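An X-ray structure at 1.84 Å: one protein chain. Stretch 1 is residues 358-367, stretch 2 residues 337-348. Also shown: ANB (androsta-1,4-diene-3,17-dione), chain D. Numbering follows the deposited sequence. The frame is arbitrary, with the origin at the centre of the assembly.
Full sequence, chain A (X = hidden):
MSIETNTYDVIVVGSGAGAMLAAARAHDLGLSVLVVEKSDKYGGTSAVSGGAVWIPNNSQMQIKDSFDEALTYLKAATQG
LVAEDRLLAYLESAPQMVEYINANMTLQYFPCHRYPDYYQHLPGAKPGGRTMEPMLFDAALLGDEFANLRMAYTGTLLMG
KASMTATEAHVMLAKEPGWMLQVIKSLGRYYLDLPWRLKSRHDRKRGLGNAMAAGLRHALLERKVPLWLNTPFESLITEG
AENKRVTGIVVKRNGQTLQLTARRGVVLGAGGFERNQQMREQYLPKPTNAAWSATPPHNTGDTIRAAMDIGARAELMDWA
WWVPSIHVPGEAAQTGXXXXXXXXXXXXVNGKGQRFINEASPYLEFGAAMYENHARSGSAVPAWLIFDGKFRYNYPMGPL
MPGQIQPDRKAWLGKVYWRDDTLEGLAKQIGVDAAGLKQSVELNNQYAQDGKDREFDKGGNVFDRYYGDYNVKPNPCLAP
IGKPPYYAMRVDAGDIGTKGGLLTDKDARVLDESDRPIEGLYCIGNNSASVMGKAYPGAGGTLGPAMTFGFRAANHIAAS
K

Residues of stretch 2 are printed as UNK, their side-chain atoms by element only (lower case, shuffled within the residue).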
# COMPACT_ATOMS: atom_id res chain seq x y z
N ASN A 358 -16.22 12.73 -2.15
CA ASN A 358 -16.34 12.21 -0.77
C ASN A 358 -14.95 12.21 -0.14
O ASN A 358 -14.09 11.43 -0.58
CB ASN A 358 -17.03 10.85 -0.73
CG ASN A 358 -17.10 10.25 0.67
OD1 ASN A 358 -16.72 10.88 1.65
ND2 ASN A 358 -17.61 9.03 0.76
N GLU A 359 -14.70 13.03 0.89
CA GLU A 359 -13.35 13.08 1.51
C GLU A 359 -12.97 11.73 2.12
O GLU A 359 -11.79 11.45 2.20
CB GLU A 359 -13.24 14.14 2.61
CG GLU A 359 -13.26 15.57 2.09
CD GLU A 359 -14.60 16.15 1.70
OE1 GLU A 359 -15.66 15.50 1.98
OE2 GLU A 359 -14.58 17.23 1.09
N ALA A 360 -13.95 10.94 2.56
CA ALA A 360 -13.75 9.58 3.09
C ALA A 360 -13.63 8.54 1.96
O ALA A 360 -13.53 7.37 2.29
CB ALA A 360 -14.89 9.21 4.02
N SER A 361 -13.70 8.91 0.68
CA SER A 361 -13.53 7.93 -0.44
C SER A 361 -12.31 7.05 -0.14
O SER A 361 -11.27 7.53 0.30
CB SER A 361 -13.39 8.62 -1.77
OG SER A 361 -12.97 7.70 -2.78
N PRO A 362 -12.35 5.74 -0.46
CA PRO A 362 -11.11 4.97 -0.57
C PRO A 362 -10.10 5.75 -1.42
O PRO A 362 -10.51 6.44 -2.36
CB PRO A 362 -11.54 3.67 -1.27
CG PRO A 362 -13.01 3.54 -0.88
CD PRO A 362 -13.54 4.97 -0.87
N TYR A 363 -8.81 5.61 -1.08
CA TYR A 363 -7.71 6.42 -1.68
C TYR A 363 -7.62 6.19 -3.19
O TYR A 363 -7.31 7.18 -3.91
CB TYR A 363 -6.38 6.19 -0.99
CG TYR A 363 -6.17 4.83 -0.38
CD1 TYR A 363 -6.75 4.53 0.84
CD2 TYR A 363 -5.38 3.88 -0.97
CE1 TYR A 363 -6.56 3.30 1.44
CE2 TYR A 363 -5.19 2.63 -0.38
CZ TYR A 363 -5.81 2.32 0.81
OH TYR A 363 -5.68 1.09 1.43
N LEU A 364 -7.84 4.98 -3.70
CA LEU A 364 -7.76 4.75 -5.17
C LEU A 364 -8.75 5.64 -5.91
O LEU A 364 -8.36 6.37 -6.86
CB LEU A 364 -8.02 3.27 -5.49
CG LEU A 364 -7.99 2.91 -6.96
CD1 LEU A 364 -6.61 3.02 -7.55
CD2 LEU A 364 -8.51 1.50 -7.19
N GLU A 365 -10.01 5.62 -5.48
CA GLU A 365 -11.09 6.40 -6.13
C GLU A 365 -10.86 7.89 -5.90
O GLU A 365 -11.24 8.67 -6.78
CB GLU A 365 -12.45 5.92 -5.63
CG GLU A 365 -12.90 4.64 -6.35
CD GLU A 365 -12.26 3.37 -5.87
OE1 GLU A 365 -11.79 3.38 -4.72
OE2 GLU A 365 -12.23 2.37 -6.67
N PHE A 366 -10.28 8.26 -4.75
CA PHE A 366 -9.96 9.68 -4.45
C PHE A 366 -8.98 10.22 -5.51
O PHE A 366 -9.26 11.26 -6.11
CB PHE A 366 -9.45 9.78 -3.01
CG PHE A 366 -9.27 11.20 -2.53
CD1 PHE A 366 -8.20 11.94 -2.99
CD2 PHE A 366 -10.11 11.75 -1.56
CE1 PHE A 366 -8.01 13.24 -2.57
CE2 PHE A 366 -9.90 13.04 -1.11
CZ PHE A 366 -8.84 13.78 -1.61
N GLY A 367 -7.85 9.54 -5.74
CA GLY A 367 -6.88 9.88 -6.81
C GLY A 367 -7.56 9.97 -8.16
O GLY A 367 -7.38 11.01 -8.87
N UNK A 337 -2.27 10.12 2.83
CA UNK A 337 -3.41 10.35 3.76
C UNK A 337 -4.37 9.16 3.60
O UNK A 337 -5.23 9.22 2.73
c UNK A 337 -3.99 14.17 3.37
c UNK A 337 -4.05 11.68 3.40
c UNK A 337 -2.47 12.99 4.92
c UNK A 337 -3.17 12.92 3.58
N UNK A 338 -4.17 8.09 4.36
CA UNK A 338 -4.98 6.85 4.22
C UNK A 338 -6.26 6.96 5.03
O UNK A 338 -7.33 6.61 4.46
c UNK A 338 -0.63 5.68 3.30
c UNK A 338 -3.08 4.72 2.54
c UNK A 338 -0.75 4.98 2.12
c UNK A 338 -1.97 4.49 1.75
c UNK A 338 -2.97 5.39 3.75
c UNK A 338 -4.19 5.62 4.61
c UNK A 338 -1.73 5.87 4.12
N UNK A 339 -6.17 7.38 6.29
CA UNK A 339 -7.30 7.28 7.26
C UNK A 339 -7.88 8.65 7.64
O UNK A 339 -9.08 8.72 7.97
c UNK A 339 -6.78 6.62 8.52
N UNK A 340 -7.02 9.68 7.69
CA UNK A 340 -7.31 10.93 8.46
C UNK A 340 -8.36 11.78 7.73
O UNK A 340 -9.05 12.60 8.39
c UNK A 340 -6.04 11.76 8.67
c UNK A 340 -4.92 10.99 9.31
o UNK A 340 -4.30 9.77 7.33
o UNK A 340 -2.69 10.73 8.52
c UNK A 340 -3.89 10.48 8.30
N UNK A 341 -8.53 11.61 6.41
CA UNK A 341 -9.54 12.37 5.64
C UNK A 341 -10.97 12.04 6.13
O UNK A 341 -11.88 12.87 5.91
c UNK A 341 -8.01 12.00 2.07
c UNK A 341 -8.43 9.56 1.78
n UNK A 341 -9.69 9.76 1.45
c UNK A 341 -8.13 12.51 3.50
n UNK A 341 -7.62 10.59 2.06
n UNK A 341 -7.95 8.34 1.77
c UNK A 341 -9.45 12.10 4.14
N UNK A 342 -11.18 10.89 6.73
CA UNK A 342 -12.54 10.44 7.18
C UNK A 342 -12.95 11.22 8.42
O UNK A 342 -14.17 11.20 8.77
c UNK A 342 -12.38 8.07 6.28
o UNK A 342 -11.54 8.38 5.45
c UNK A 342 -12.59 8.96 7.49
n UNK A 342 -13.06 6.93 6.25
N UNK A 343 -12.00 11.87 9.08
CA UNK A 343 -12.25 12.62 10.36
C UNK A 343 -13.12 13.84 10.11
O UNK A 343 -13.15 14.43 9.02
c UNK A 343 -10.92 11.15 12.79
c UNK A 343 -8.77 12.08 11.98
c UNK A 343 -10.93 12.94 11.04
c UNK A 343 -10.19 11.72 11.59
N UNK A 344 -13.94 14.23 11.11
CA UNK A 344 -14.92 15.28 10.92
C UNK A 344 -14.33 16.70 10.99
O UNK A 344 -13.55 16.95 11.87
c UNK A 344 -15.91 14.99 12.08
c UNK A 344 -14.05 13.59 12.43
c UNK A 344 -15.06 14.48 13.15
N UNK A 345 -14.71 17.55 10.04
CA UNK A 345 -14.31 18.97 10.01
C UNK A 345 -13.30 19.30 8.91
O UNK A 345 -12.82 20.44 8.91
N UNK A 346 -12.96 18.37 8.02
CA UNK A 346 -12.01 18.68 6.92
C UNK A 346 -12.73 18.55 5.58
O UNK A 346 -13.59 17.66 5.44
s UNK A 346 -11.04 16.06 6.61
c UNK A 346 -10.77 17.82 6.98
N UNK A 347 -12.41 19.43 4.63
CA UNK A 347 -13.01 19.35 3.27
C UNK A 347 -11.88 19.40 2.24
O UNK A 347 -10.83 19.97 2.54
c UNK A 347 -14.53 22.86 2.56
c UNK A 347 -13.57 21.85 3.19
c UNK A 347 -15.31 20.15 3.86
c UNK A 347 -14.08 20.42 3.01
N UNK A 348 -12.14 18.81 1.07
CA UNK A 348 -11.20 18.90 -0.07
C UNK A 348 -11.84 19.74 -1.14
O UNK A 348 -12.97 19.46 -1.53
c UNK A 348 -10.10 17.52 -1.90
c UNK A 348 -10.02 16.79 0.52
c UNK A 348 -10.83 17.48 -0.57
C1 ANB D . -3.04 1.23 3.52
C10 ANB D . -3.61 1.00 4.89
C11 ANB D . -1.97 2.76 5.91
C12 ANB D . -1.15 3.22 7.13
C13 ANB D . -1.94 3.05 8.41
C14 ANB D . -2.30 1.56 8.54
C15 ANB D . -2.78 1.42 9.99
C16 ANB D . -1.87 2.39 10.77
C17 ANB D . -1.22 3.28 9.73
C18 ANB D . -3.17 3.99 8.47
C19 ANB D . -4.88 1.89 5.00
C2 ANB D . -3.34 0.49 2.45
C3 ANB D . -4.02 -0.80 2.61
C4 ANB D . -4.12 -1.26 3.99
C5 ANB D . -4.02 -0.45 5.04
C6 ANB D . -4.39 -0.92 6.42
C7 ANB D . -3.42 -0.46 7.50
C8 ANB D . -3.18 1.04 7.41
C9 ANB D . -2.57 1.35 6.02
O1 ANB D . -4.43 -1.46 1.64
O2 ANB D . -0.31 4.04 9.93
O HOH W 1 -10.81 6.64 3.35

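Position 337 carries four carbons forked at the second, which is leucine. Leu337 makes no side-chain contact with stretch 1; its backbone O matters later.

At position 338 one carbon leads to a ring of six carbons, whose edge points toward the face of the Tyr363 ring, planes at 85°; this is phenylalanine. Phe338 CD1 lies 3.9 Å from Tyr363 CE1. One face of Phe338 is left to the steroid, whose C11 lies 3.5 Å from Phe338 CG, so a flat apolar ring serves both neighbours.

Position 339 has a single carbon, pointing away from stretch 1: Ala339. At 340, three carbons end in two oxygens, out of reach of stretch 1, giving Glu340; its OE1 accepts a hydrogen bond from Ala339 N (3.2 Å).

Position 341 shows three carbons, a nitrogen, then a carbon bearing two more nitrogens, one of which meets the backbone carbonyls of Glu359 and Ser361: the guanidinium of arginine. Arg341 NH1 donates to Ser361 O (3.0 Å) and, in a weak bond, to Glu359 O (2.8 Å). On its own stretch, Arg341 NE and NH2 reach Leu337 O at 2.8 and 3.0 Å. One face of the guanidinium is covered by Phe366, and Arg341 CD makes an off-centre CH-pi contact with that ring. A planar group with several donors can meet carbonyls at its edge while an aromatic ring lies over one face.

At 342, two carbons end in one oxygen and one nitrogen, the oxygen lying beside Ala360: asparagine. Asn342 OD1 is 3.4 Å from Ala360 CA, and a water lies 2.8 Å from Asn342 OD1 and 3.0 Å from Ala360 O, so a polar end suits this place, linking the two stretches through the water.

Four carbons forked at the second make 343 leucine, and three closing onto the backbone nitrogen make 344 proline; both are out of reach. Position 345 has no side chain: glycine. In the type II turn from Leu343 to position 346, its backbone angles, with phi at 109°, would jam a CB against Pro344 O.

At 346, one carbon and a sulfur sit sideways to stretch 1, and the backbone O is 4.0 Å from Glu359 CG: cysteine. Position 347 has four carbons, forked at the first, one arm two carbons long; it points away overall, yet its CB lies 3.8 Å from Glu359 OE2: isoleucine. Position 348, one carbon bearing two, packs at the edge of the Phe366 ring and is valine, short and apolar; Val348 CG2 is 3.9 Å from Phe366 CZ, and Val348 N donates to Glu359 OE2 (2.9 Å).

The contact thus has two polar anchors. Arg341 gathers backbone carbonyls of stretch 1, while Glu359 reaches back to the strand backbone. Aromatic and aliphatic packing by Tyr363 and Phe366 completes it.

Stretch 2 (337-348) LFAERNLPGCIV
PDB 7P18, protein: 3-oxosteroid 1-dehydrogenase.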